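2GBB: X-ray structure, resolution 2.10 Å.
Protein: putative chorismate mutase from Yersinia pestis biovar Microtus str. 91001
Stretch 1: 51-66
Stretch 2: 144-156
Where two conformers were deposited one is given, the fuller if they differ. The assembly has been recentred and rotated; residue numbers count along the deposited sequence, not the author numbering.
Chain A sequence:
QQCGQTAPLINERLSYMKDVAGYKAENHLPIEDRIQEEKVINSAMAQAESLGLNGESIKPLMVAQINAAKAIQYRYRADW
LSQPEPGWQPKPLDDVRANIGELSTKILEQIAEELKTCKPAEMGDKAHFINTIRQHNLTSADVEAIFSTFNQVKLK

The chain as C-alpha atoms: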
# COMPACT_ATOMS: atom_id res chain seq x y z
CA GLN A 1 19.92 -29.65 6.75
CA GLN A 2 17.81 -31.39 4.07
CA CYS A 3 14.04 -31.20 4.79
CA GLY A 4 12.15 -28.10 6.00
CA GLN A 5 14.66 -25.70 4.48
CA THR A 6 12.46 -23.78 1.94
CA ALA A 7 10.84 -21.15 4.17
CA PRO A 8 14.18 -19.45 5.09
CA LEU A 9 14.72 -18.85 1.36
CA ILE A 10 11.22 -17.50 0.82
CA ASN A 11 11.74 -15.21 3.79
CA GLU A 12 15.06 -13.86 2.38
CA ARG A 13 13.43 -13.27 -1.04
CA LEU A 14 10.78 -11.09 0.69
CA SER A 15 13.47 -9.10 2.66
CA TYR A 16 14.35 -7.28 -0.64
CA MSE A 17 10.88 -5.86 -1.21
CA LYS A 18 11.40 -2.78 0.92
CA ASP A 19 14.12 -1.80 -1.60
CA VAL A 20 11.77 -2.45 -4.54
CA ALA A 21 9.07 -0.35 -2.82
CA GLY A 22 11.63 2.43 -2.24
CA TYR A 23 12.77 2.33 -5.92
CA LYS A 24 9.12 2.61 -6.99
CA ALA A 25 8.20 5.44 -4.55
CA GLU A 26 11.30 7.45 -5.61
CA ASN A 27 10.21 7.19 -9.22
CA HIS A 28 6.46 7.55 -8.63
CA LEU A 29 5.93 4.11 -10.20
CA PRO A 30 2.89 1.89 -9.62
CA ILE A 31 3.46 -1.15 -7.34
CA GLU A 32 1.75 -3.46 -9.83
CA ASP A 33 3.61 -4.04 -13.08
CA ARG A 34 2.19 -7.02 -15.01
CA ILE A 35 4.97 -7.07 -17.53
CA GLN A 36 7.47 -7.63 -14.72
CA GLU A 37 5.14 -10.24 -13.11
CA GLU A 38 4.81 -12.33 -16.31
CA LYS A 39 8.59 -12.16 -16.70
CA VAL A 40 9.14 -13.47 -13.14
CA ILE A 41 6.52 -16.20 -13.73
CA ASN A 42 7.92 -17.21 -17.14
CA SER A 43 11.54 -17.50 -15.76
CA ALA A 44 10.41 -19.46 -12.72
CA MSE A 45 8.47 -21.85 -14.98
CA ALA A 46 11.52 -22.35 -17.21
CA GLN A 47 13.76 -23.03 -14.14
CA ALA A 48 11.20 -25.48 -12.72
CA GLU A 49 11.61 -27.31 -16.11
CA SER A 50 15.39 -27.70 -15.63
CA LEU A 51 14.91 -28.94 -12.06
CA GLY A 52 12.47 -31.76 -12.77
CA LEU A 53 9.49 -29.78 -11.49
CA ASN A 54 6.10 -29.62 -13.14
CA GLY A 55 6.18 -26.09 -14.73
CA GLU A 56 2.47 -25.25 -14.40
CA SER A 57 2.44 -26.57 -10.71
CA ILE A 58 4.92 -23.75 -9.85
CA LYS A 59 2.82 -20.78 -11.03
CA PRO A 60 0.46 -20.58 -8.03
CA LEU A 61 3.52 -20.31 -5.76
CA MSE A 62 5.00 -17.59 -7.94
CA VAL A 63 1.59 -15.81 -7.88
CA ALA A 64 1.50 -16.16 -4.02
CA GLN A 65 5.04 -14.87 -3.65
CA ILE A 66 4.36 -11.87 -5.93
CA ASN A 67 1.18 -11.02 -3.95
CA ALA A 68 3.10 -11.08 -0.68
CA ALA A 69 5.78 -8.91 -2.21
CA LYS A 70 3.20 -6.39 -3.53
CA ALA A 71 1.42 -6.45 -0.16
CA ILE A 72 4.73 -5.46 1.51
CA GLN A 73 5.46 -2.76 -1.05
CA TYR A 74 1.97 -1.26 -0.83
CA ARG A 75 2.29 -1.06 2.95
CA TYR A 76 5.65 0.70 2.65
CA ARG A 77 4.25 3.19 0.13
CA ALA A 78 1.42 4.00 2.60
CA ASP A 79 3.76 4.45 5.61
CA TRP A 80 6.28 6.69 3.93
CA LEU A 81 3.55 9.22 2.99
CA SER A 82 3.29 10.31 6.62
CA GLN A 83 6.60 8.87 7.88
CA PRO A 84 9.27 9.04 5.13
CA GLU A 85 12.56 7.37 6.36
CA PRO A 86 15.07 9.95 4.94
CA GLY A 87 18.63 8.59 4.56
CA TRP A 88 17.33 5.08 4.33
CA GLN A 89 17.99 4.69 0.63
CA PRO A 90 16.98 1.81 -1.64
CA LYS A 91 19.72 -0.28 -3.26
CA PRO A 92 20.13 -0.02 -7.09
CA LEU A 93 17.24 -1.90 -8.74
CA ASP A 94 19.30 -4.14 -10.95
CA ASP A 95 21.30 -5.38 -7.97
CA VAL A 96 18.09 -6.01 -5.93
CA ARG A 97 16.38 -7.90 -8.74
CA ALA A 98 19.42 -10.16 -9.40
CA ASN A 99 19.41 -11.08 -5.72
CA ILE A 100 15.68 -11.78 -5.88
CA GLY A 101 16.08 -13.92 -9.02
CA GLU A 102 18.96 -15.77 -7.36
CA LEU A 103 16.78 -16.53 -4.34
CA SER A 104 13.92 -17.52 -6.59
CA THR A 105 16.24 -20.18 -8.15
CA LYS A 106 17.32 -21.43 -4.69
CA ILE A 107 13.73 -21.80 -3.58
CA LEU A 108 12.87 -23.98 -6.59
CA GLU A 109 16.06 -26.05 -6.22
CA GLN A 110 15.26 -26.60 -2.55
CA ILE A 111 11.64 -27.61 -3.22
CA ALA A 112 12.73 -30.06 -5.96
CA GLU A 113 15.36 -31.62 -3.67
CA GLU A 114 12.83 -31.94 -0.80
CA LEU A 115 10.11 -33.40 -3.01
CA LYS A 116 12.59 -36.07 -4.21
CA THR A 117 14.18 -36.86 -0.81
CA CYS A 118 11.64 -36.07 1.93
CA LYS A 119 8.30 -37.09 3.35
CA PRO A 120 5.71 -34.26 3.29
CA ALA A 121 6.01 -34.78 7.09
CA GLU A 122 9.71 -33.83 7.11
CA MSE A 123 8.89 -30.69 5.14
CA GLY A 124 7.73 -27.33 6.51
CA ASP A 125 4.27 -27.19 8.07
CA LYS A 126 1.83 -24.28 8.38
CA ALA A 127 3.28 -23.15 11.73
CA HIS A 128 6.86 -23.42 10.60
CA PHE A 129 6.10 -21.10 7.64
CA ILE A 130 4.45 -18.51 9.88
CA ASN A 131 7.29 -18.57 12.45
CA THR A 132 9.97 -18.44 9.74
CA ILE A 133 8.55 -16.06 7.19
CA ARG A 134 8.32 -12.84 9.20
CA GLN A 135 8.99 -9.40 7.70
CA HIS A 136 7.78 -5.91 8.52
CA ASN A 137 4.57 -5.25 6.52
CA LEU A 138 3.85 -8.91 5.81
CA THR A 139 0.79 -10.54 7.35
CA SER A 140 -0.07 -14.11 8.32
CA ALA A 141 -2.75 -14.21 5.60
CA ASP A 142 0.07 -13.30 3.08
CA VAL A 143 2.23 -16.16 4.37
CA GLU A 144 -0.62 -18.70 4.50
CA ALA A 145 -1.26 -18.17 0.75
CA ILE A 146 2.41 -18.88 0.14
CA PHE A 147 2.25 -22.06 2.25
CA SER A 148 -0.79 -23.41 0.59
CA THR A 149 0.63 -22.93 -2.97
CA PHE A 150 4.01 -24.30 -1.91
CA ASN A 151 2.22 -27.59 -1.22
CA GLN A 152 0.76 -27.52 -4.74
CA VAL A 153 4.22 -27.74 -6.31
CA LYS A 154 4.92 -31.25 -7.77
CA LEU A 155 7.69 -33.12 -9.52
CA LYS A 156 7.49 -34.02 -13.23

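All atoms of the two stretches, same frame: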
# COMPACT_ATOMS: atom_id res chain seq x y z
N LEU A 51 14.73 -28.29 -13.34
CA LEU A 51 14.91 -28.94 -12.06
C LEU A 51 14.03 -30.16 -11.86
O LEU A 51 14.01 -30.74 -10.76
CB LEU A 51 14.67 -27.92 -10.94
CG LEU A 51 15.60 -26.71 -10.92
CD1 LEU A 51 15.04 -25.61 -9.98
CD2 LEU A 51 17.02 -27.11 -10.51
N GLY A 52 13.33 -30.61 -12.90
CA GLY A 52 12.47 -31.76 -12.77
C GLY A 52 11.13 -31.45 -12.10
O GLY A 52 10.46 -32.34 -11.61
N LEU A 53 10.75 -30.18 -12.05
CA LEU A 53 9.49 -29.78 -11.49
C LEU A 53 8.46 -29.69 -12.60
O LEU A 53 8.81 -29.42 -13.75
CB LEU A 53 9.60 -28.45 -10.73
CG LEU A 53 10.51 -28.51 -9.46
CD1 LEU A 53 10.82 -27.13 -8.87
CD2 LEU A 53 9.91 -29.43 -8.37
N ASN A 54 7.21 -29.96 -12.27
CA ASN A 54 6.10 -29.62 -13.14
C ASN A 54 5.90 -28.08 -13.26
O ASN A 54 5.48 -27.44 -12.30
CB ASN A 54 4.85 -30.28 -12.57
CG ASN A 54 3.66 -30.20 -13.51
OD1 ASN A 54 3.23 -28.99 -13.80
ND2 ASN A 54 3.13 -31.22 -13.94
N GLY A 55 6.18 -27.53 -14.44
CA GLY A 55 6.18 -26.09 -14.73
C GLY A 55 4.92 -25.33 -14.32
O GLY A 55 4.98 -24.38 -13.58
N GLU A 56 3.77 -25.82 -14.77
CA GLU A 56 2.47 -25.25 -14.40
C GLU A 56 2.15 -25.35 -12.86
O GLU A 56 1.53 -24.44 -12.29
CB GLU A 56 1.35 -25.92 -15.22
CG GLU A 56 0.06 -25.13 -15.31
CD GLU A 56 -0.08 -24.37 -16.63
OE1 GLU A 56 0.75 -23.45 -16.88
OE2 GLU A 56 -1.02 -24.69 -17.40
N SER A 57 2.63 -26.41 -12.19
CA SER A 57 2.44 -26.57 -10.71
C SER A 57 3.16 -25.50 -9.85
O SER A 57 2.84 -25.33 -8.67
CB SER A 57 2.88 -27.95 -10.23
OG SER A 57 4.28 -28.02 -9.98
N ILE A 58 4.13 -24.82 -10.46
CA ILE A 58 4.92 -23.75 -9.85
C ILE A 58 4.26 -22.34 -9.86
O ILE A 58 4.50 -21.50 -8.98
CB ILE A 58 6.29 -23.73 -10.59
CG1 ILE A 58 7.26 -24.58 -9.78
CG2 ILE A 58 6.83 -22.30 -10.88
CD1 ILE A 58 7.47 -24.03 -8.35
N LYS A 59 3.41 -22.11 -10.85
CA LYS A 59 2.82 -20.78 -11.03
C LYS A 59 2.01 -20.22 -9.86
O LYS A 59 2.16 -19.04 -9.56
CB LYS A 59 2.02 -20.68 -12.34
CG LYS A 59 1.41 -19.30 -12.53
CD LYS A 59 0.87 -19.14 -13.93
CE LYS A 59 0.30 -17.69 -14.11
NZ LYS A 59 -0.14 -17.66 -15.57
N PRO A 60 1.16 -21.06 -9.20
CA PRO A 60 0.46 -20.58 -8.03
C PRO A 60 1.40 -20.05 -6.95
O PRO A 60 1.15 -18.99 -6.38
CB PRO A 60 -0.35 -21.82 -7.60
CG PRO A 60 -0.67 -22.46 -8.91
CD PRO A 60 0.72 -22.45 -9.49
N LEU A 61 2.50 -20.75 -6.71
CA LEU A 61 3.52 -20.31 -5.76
C LEU A 61 4.16 -19.00 -6.20
O LEU A 61 4.35 -18.12 -5.39
CB LEU A 61 4.65 -21.33 -5.68
CG LEU A 61 5.43 -21.51 -4.38
CD1 LEU A 61 6.87 -21.88 -4.71
CD2 LEU A 61 5.28 -20.43 -3.30
N MSE A 62 4.49 -18.88 -7.47
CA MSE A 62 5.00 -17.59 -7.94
C MSE A 62 3.97 -16.50 -7.75
O MSE A 62 4.29 -15.47 -7.23
CB MSE A 62 5.47 -17.69 -9.39
CG MSE A 62 6.53 -18.71 -9.61
SE MSE A 62 8.01 -18.66 -8.31
CE MSE A 62 8.59 -16.79 -8.57
N VAL A 63 2.71 -16.74 -8.15
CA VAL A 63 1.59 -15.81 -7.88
C VAL A 63 1.51 -15.42 -6.38
O VAL A 63 1.43 -14.23 -6.05
CB VAL A 63 0.23 -16.33 -8.43
CG1 VAL A 63 -0.97 -15.52 -7.87
CG2 VAL A 63 0.21 -16.26 -9.99
N ALA A 64 1.55 -16.41 -5.48
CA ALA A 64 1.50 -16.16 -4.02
C ALA A 64 2.69 -15.32 -3.53
O ALA A 64 2.55 -14.38 -2.69
CB ALA A 64 1.40 -17.49 -3.22
N GLN A 65 3.87 -15.62 -4.08
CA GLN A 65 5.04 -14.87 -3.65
C GLN A 65 4.96 -13.41 -4.13
O GLN A 65 5.37 -12.50 -3.40
CB GLN A 65 6.33 -15.52 -4.18
CG GLN A 65 6.68 -16.77 -3.40
CD GLN A 65 8.01 -17.30 -3.81
OE1 GLN A 65 9.00 -17.10 -3.11
NE2 GLN A 65 8.05 -17.97 -4.96
N ILE A 66 4.50 -13.21 -5.35
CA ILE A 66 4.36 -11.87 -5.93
C ILE A 66 3.31 -11.06 -5.19
O ILE A 66 3.56 -9.90 -4.91
CB ILE A 66 4.05 -11.96 -7.44
CG1 ILE A 66 5.33 -12.26 -8.25
CG2 ILE A 66 3.25 -10.73 -7.98
CD1 ILE A 66 5.04 -12.97 -9.55
N GLU A 144 0.23 -17.51 4.66
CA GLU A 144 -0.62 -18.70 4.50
C GLU A 144 -0.95 -19.02 3.03
O GLU A 144 -1.02 -20.19 2.67
CB GLU A 144 -1.89 -18.59 5.34
CG GLU A 144 -1.53 -18.51 6.87
CD GLU A 144 -2.66 -17.99 7.72
OE1 GLU A 144 -3.84 -18.30 7.37
OE2 GLU A 144 -2.38 -17.27 8.72
N ALA A 145 -1.13 -17.98 2.20
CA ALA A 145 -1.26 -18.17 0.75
C ALA A 145 0.03 -18.75 0.12
O ALA A 145 -0.00 -19.57 -0.81
CB ALA A 145 -1.70 -16.79 0.07
N ILE A 146 1.17 -18.38 0.67
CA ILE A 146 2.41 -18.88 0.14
C ILE A 146 2.55 -20.35 0.51
O ILE A 146 2.99 -21.17 -0.32
CB ILE A 146 3.60 -18.13 0.67
CG1 ILE A 146 3.67 -16.75 0.01
CG2 ILE A 146 4.90 -18.94 0.39
CD1 ILE A 146 4.72 -15.91 0.59
N PHE A 147 2.19 -20.67 1.75
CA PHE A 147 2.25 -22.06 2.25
C PHE A 147 1.31 -22.95 1.47
O PHE A 147 1.65 -24.05 1.12
CB PHE A 147 1.87 -22.16 3.74
CG PHE A 147 1.90 -23.59 4.28
CD1 PHE A 147 3.10 -24.27 4.45
CD2 PHE A 147 0.70 -24.25 4.60
CE1 PHE A 147 3.14 -25.59 4.93
CE2 PHE A 147 0.72 -25.58 5.10
CZ PHE A 147 1.92 -26.25 5.27
N SER A 148 0.10 -22.49 1.22
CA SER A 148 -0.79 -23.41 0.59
C SER A 148 -0.37 -23.69 -0.87
O SER A 148 -0.54 -24.82 -1.35
CB SER A 148 -2.24 -22.99 0.76
OG SER A 148 -2.50 -21.82 0.03
N THR A 149 0.20 -22.70 -1.57
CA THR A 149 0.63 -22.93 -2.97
C THR A 149 1.92 -23.75 -3.04
O THR A 149 2.18 -24.51 -3.99
CB THR A 149 0.83 -21.59 -3.73
OG1 THR A 149 1.63 -20.74 -2.93
CG2 THR A 149 -0.50 -20.87 -3.93
N PHE A 150 2.77 -23.54 -2.06
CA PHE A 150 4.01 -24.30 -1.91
C PHE A 150 3.73 -25.82 -1.93
O PHE A 150 4.43 -26.61 -2.58
CB PHE A 150 4.69 -23.83 -0.62
CG PHE A 150 5.62 -24.82 -0.01
CD1 PHE A 150 6.94 -24.91 -0.45
CD2 PHE A 150 5.20 -25.62 1.08
CE1 PHE A 150 7.83 -25.84 0.15
CE2 PHE A 150 6.08 -26.52 1.68
CZ PHE A 150 7.41 -26.63 1.20
N ASN A 151 2.65 -26.19 -1.26
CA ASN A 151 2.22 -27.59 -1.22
C ASN A 151 1.59 -28.10 -2.49
O ASN A 151 1.36 -29.32 -2.64
CB ASN A 151 1.27 -27.81 -0.01
CG ASN A 151 2.05 -27.88 1.31
OD1 ASN A 151 3.11 -28.51 1.37
ND2 ASN A 151 1.54 -27.23 2.34
N GLN A 152 1.31 -27.17 -3.41
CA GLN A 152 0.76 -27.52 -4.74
C GLN A 152 1.87 -27.83 -5.73
O GLN A 152 1.60 -28.42 -6.78
CB GLN A 152 -0.14 -26.38 -5.28
CG GLN A 152 -1.44 -26.14 -4.49
CD GLN A 152 -2.28 -27.38 -4.39
OE1 GLN A 152 -2.71 -27.78 -3.30
NE2 GLN A 152 -2.52 -28.02 -5.53
N VAL A 153 3.12 -27.48 -5.40
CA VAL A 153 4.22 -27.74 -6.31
C VAL A 153 4.57 -29.25 -6.38
O VAL A 153 4.80 -29.87 -5.34
CB VAL A 153 5.53 -26.99 -5.90
CG1 VAL A 153 6.67 -27.29 -6.89
CG2 VAL A 153 5.31 -25.48 -5.72
N LYS A 154 4.67 -29.80 -7.59
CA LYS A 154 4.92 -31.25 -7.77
C LYS A 154 6.11 -31.46 -8.68
O LYS A 154 6.41 -30.64 -9.54
CB LYS A 154 3.71 -31.96 -8.42
CG LYS A 154 2.29 -31.62 -7.89
CD LYS A 154 2.02 -32.20 -6.50
CE LYS A 154 0.68 -31.71 -5.96
NZ LYS A 154 0.66 -31.74 -4.45
N LEU A 155 6.74 -32.62 -8.54
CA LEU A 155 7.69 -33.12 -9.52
C LEU A 155 7.03 -33.48 -10.85
O LEU A 155 5.83 -33.74 -10.91
CB LEU A 155 8.35 -34.38 -8.97
CG LEU A 155 9.20 -34.22 -7.71
CD1 LEU A 155 9.29 -35.61 -7.05
CD2 LEU A 155 10.60 -33.64 -8.03
N LYS A 156 7.84 -33.48 -11.90
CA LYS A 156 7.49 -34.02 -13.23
C LYS A 156 8.52 -33.63 -14.27
O LYS A 156 8.74 -34.34 -15.26
CB LYS A 156 6.10 -33.62 -13.71
CG LYS A 156 5.12 -34.84 -13.93
CD LYS A 156 5.33 -35.56 -15.28
CE LYS A 156 6.24 -36.81 -15.16
NZ LYS A 156 5.64 -38.03 -14.45
OXT LYS A 156 9.17 -32.59 -14.17
O HOH W 1 2.06 -23.88 -6.65

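The two stretches run antiparallel, and their contact changes character along its length. At one end the helix 55-66 packs against the helix that includes residues 144-150, the axes inclined at 173° and approaching to 8.2 Å; at the other, the C-terminal tail pairs with the loop that leads into the first helix. Together they bury 761 Å².

Small side chains lie where the helices face each other most directly: Ala64 and Thr149 both point toward the other stretch. Ala64 CB lies 3.5 Å from Ala145 O, 3.3 Å from Thr149 OG1 and 4.0 Å from Ile146 CG1. With CB so near a backbone carbonyl, the methyl group fills the space available. The p rotamer of Thr149 (chi1 49°) folds OG1 back over its own helix, 2.9 Å from Ala145 O and 3.0 Å from Ile146 O, so the hydroxyl can be satisfied by the preceding turn while it packs 3.4 Å from Leu61 CA. The same rotamer sends CG2 to Pro60, 3.8 Å from its CB.

Leu61 leaves its helix sideways, and its t chi1 (-150°) lays the branched end along the second stretch: CD2 reaches Ile146 CG2 at 4.0 Å and Phe150 CB at 4.4 Å, while CD1 meets Val153 CG2 at 4.1 Å. Val153, which closes the type I turn that starts at Phe150, is held at chi1 180°. Ile58 CD1 lies 3.7 Å from both CG1 and CG2 of Val153; Val153 CG1 also meets Leu53 CD2 at 4.2 Å. Ile58 points away at CB but bends its end back, with chi1 at -94°, between wells, and chi2 m.

The first helix is kinked near Pro60, whose nitrogen carries no hydrogen to give to the turn before. A water occupies this region, donating to Ser57 O (2.6 Å) and to Thr149 O (2.7 Å) and accepting a weak bond from Leu61 N (3.2 Å), thereby joining the two backbones.

Ser57 links the helix start to the tail through its hydroxyl. In its p rotamer (chi1 84°), OG donates to Asn54 O at 2.7 Å and accepts from Lys154 N at 3.0 Å, the latter nearly linear at 177°. Asn54, at the N-cap, uses its t rotamer to bring OD1 within 3.1 Å of Ser57 N, capping the first turn.

Beyond the helices, Leu53 and Leu155 form a single beta bridge. It is flanked by hydrogen bonds from Asn54 N to Lys154 O and from Lys156 N to Gly52 O, both 2.9 Å. The two leucines adopt the same m,t rotamer and touch through their CD2 atoms at 4.3 Å. Gly52 has phi/psi of 78/19, where a CB would be jammed against the preceding carbonyl oxygen; glycine avoids that strain. The aliphatic start of Lys156 covers Asn54, CB to CB at 3.7 Å, while its end leads away. Lys154 NZ likewise turns from the contact and donates to Asn151 O at 3.1 Å.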